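Local coordinates for universal stress protein (Archaeoglobus fulgidus, PDB 3LOQ) that binds adenosine monophosphate and belongs to the universal stress protein family, though its precise cellular role is not established, at residues Arg132-Lys136 against Phe137-Leu141. Sequence-based numbering, arbitrary orientation.
Sequences RGASK and FKKIL. With AMP (adenosine monophosphate), chain C.
S135 is the N-cap of helix 136-142: its OG accepts from K138 N at 3.2 Å, nearly straight at 167°. The first side-chain torsion folds OG back over the main chain, and from there it faces the start of the helix. The carbonyl of S135 starts the helical bonding, with K139 N donating to S135 O at 2.8 Å. The next bond runs from I140 N to K136 O.

K139 also reaches back along the chain. Its side chain is extended until a bend at chi4 (81°) turns NZ onto A134 O, 2.6 Å away. NZ sits slightly tilted from the carbonyl plane. This lysine is buried, and E275 of helix 273-280 forms a salt bridge with the same NZ. E275 also pairs with K136, which ties the turn to the second half of the chain.

The methyl of A134 packs against both lysine stems, with CB 3.8 Å from K138 CB and slightly farther from K139 CG. It also sits above one face of the R132 guanidinium, off its centre.

R132 belongs to the AMP site. Residues 132-136 follow strand 126-130 in this nucleotide-binding alpha/beta fold, and the loop brings R132 to the phosphate. NH2 is held by G143 O, so the guanidinium bridges the phosphate and the residue just after the helix. These bonds and the A134 methyl should limit its rotation. The phosphate oxygen O3P is gripped twice by this one residue. R132 N donates to AMP O3P at 3.0 Å in a nearly straight bond. R132 NH1 donates at 2.9 Å and a more bent 143° to the same AMP O3P, which lies at the edge of the guanidinium.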
# COMPACT_ATOMS: atom_id res chain seq x y z
N ARG A 132 3.38 -0.51 -11.96
CA ARG A 132 4.13 0.07 -13.06
C ARG A 132 3.67 1.51 -13.35
O ARG A 132 4.17 2.17 -14.26
CB ARG A 132 4.12 -0.83 -14.31
CG ARG A 132 2.76 -1.05 -14.91
CD ARG A 132 2.77 -2.19 -15.92
NE ARG A 132 1.62 -2.08 -16.81
CZ ARG A 132 0.36 -2.37 -16.47
NH1 ARG A 132 0.10 -2.82 -15.24
NH2 ARG A 132 -0.63 -2.22 -17.35
N GLY A 133 2.74 2.00 -12.54
CA GLY A 133 2.23 3.36 -12.71
C GLY A 133 1.52 3.60 -14.04
O GLY A 133 1.50 4.71 -14.56
N ALA A 134 0.91 2.55 -14.59
CA ALA A 134 0.23 2.66 -15.89
C ALA A 134 -0.92 3.65 -15.82
O ALA A 134 -1.56 3.82 -14.77
CB ALA A 134 -0.27 1.27 -16.36
N SER A 135 -1.18 4.32 -16.94
CA SER A 135 -2.32 5.23 -17.03
C SER A 135 -3.62 4.44 -16.87
O SER A 135 -3.63 3.21 -17.03
CB SER A 135 -2.33 5.90 -18.39
OG SER A 135 -2.54 4.92 -19.38
N LYS A 136 -4.71 5.14 -16.58
CA LYS A 136 -6.02 4.50 -16.49
C LYS A 136 -6.24 3.62 -17.72
O LYS A 136 -6.62 2.46 -17.61
CB LYS A 136 -7.14 5.54 -16.38
CG LYS A 136 -7.30 6.22 -14.99
CD LYS A 136 -8.32 7.36 -15.11
CE LYS A 136 -8.48 8.16 -13.80
NZ LYS A 136 -8.39 7.26 -12.61
N PHE A 137 -5.98 4.18 -18.90
CA PHE A 137 -6.19 3.47 -20.16
C PHE A 137 -5.40 2.18 -20.22
O PHE A 137 -5.95 1.13 -20.56
CB PHE A 137 -5.84 4.37 -21.36
CG PHE A 137 -5.63 3.61 -22.67
CD1 PHE A 137 -6.66 2.86 -23.25
CD2 PHE A 137 -4.41 3.68 -23.34
CE1 PHE A 137 -6.47 2.17 -24.48
CE2 PHE A 137 -4.20 2.99 -24.57
CZ PHE A 137 -5.24 2.25 -25.14
N LYS A 138 -4.11 2.24 -19.91
CA LYS A 138 -3.28 1.06 -19.96
C LYS A 138 -3.70 0.07 -18.89
O LYS A 138 -3.64 -1.13 -19.10
CB LYS A 138 -1.79 1.41 -19.81
CG LYS A 138 -1.17 2.06 -21.05
CD LYS A 138 -1.18 1.13 -22.23
CE LYS A 138 -0.60 1.79 -23.48
NZ LYS A 138 0.86 2.07 -23.34
N LYS A 139 -4.12 0.56 -17.72
CA LYS A 139 -4.61 -0.35 -16.70
C LYS A 139 -5.81 -1.16 -17.24
O LYS A 139 -5.91 -2.37 -17.06
CB LYS A 139 -4.99 0.41 -15.42
CG LYS A 139 -3.81 0.78 -14.53
CD LYS A 139 -4.28 1.21 -13.14
CE LYS A 139 -3.11 1.63 -12.25
NZ LYS A 139 -2.71 3.02 -12.56
N ILE A 140 -6.70 -0.47 -17.93
CA ILE A 140 -7.88 -1.12 -18.46
C ILE A 140 -7.53 -2.02 -19.62
O ILE A 140 -7.95 -3.17 -19.68
CB ILE A 140 -8.93 -0.07 -18.85
CG1 ILE A 140 -9.49 0.57 -17.58
CG2 ILE A 140 -10.04 -0.70 -19.69
CD1 ILE A 140 -9.92 2.03 -17.77
N LEU A 141 -6.71 -1.51 -20.53
CA LEU A 141 -6.34 -2.27 -21.72
C LEU A 141 -5.56 -3.55 -21.40
O LEU A 141 -5.77 -4.59 -22.03
CB LEU A 141 -5.53 -1.40 -22.68
CG LEU A 141 -5.18 -2.09 -24.01
CD1 LEU A 141 -6.44 -2.29 -24.87
CD2 LEU A 141 -4.11 -1.32 -24.78
P AMP C . 0.38 -3.47 -11.90
O1P AMP C . -0.81 -2.72 -11.36
O2P AMP C . 0.09 -4.78 -12.61
O3P AMP C . 1.37 -2.59 -12.62
O5' AMP C . 1.16 -3.95 -10.56
C5' AMP C . 2.41 -4.61 -10.71
C4' AMP C . 2.62 -5.41 -9.45
O4' AMP C . 1.73 -6.53 -9.42
C3' AMP C . 3.98 -6.05 -9.43
O3' AMP C . 4.91 -5.14 -8.87
C2' AMP C . 3.77 -7.22 -8.50
O2' AMP C . 3.84 -6.70 -7.17
C1' AMP C . 2.34 -7.64 -8.77
N9 AMP C . 2.38 -8.78 -9.72
C8 AMP C . 2.12 -8.70 -11.04
N7 AMP C . 2.24 -9.92 -11.62
C5 AMP C . 2.59 -10.80 -10.66
C6 AMP C . 2.87 -12.24 -10.59
N6 AMP C . 2.80 -13.01 -11.69
N1 AMP C . 3.19 -12.77 -9.39
C2 AMP C . 3.25 -12.01 -8.28
N3 AMP C . 3.00 -10.70 -8.26
C4 AMP C . 2.66 -10.05 -9.40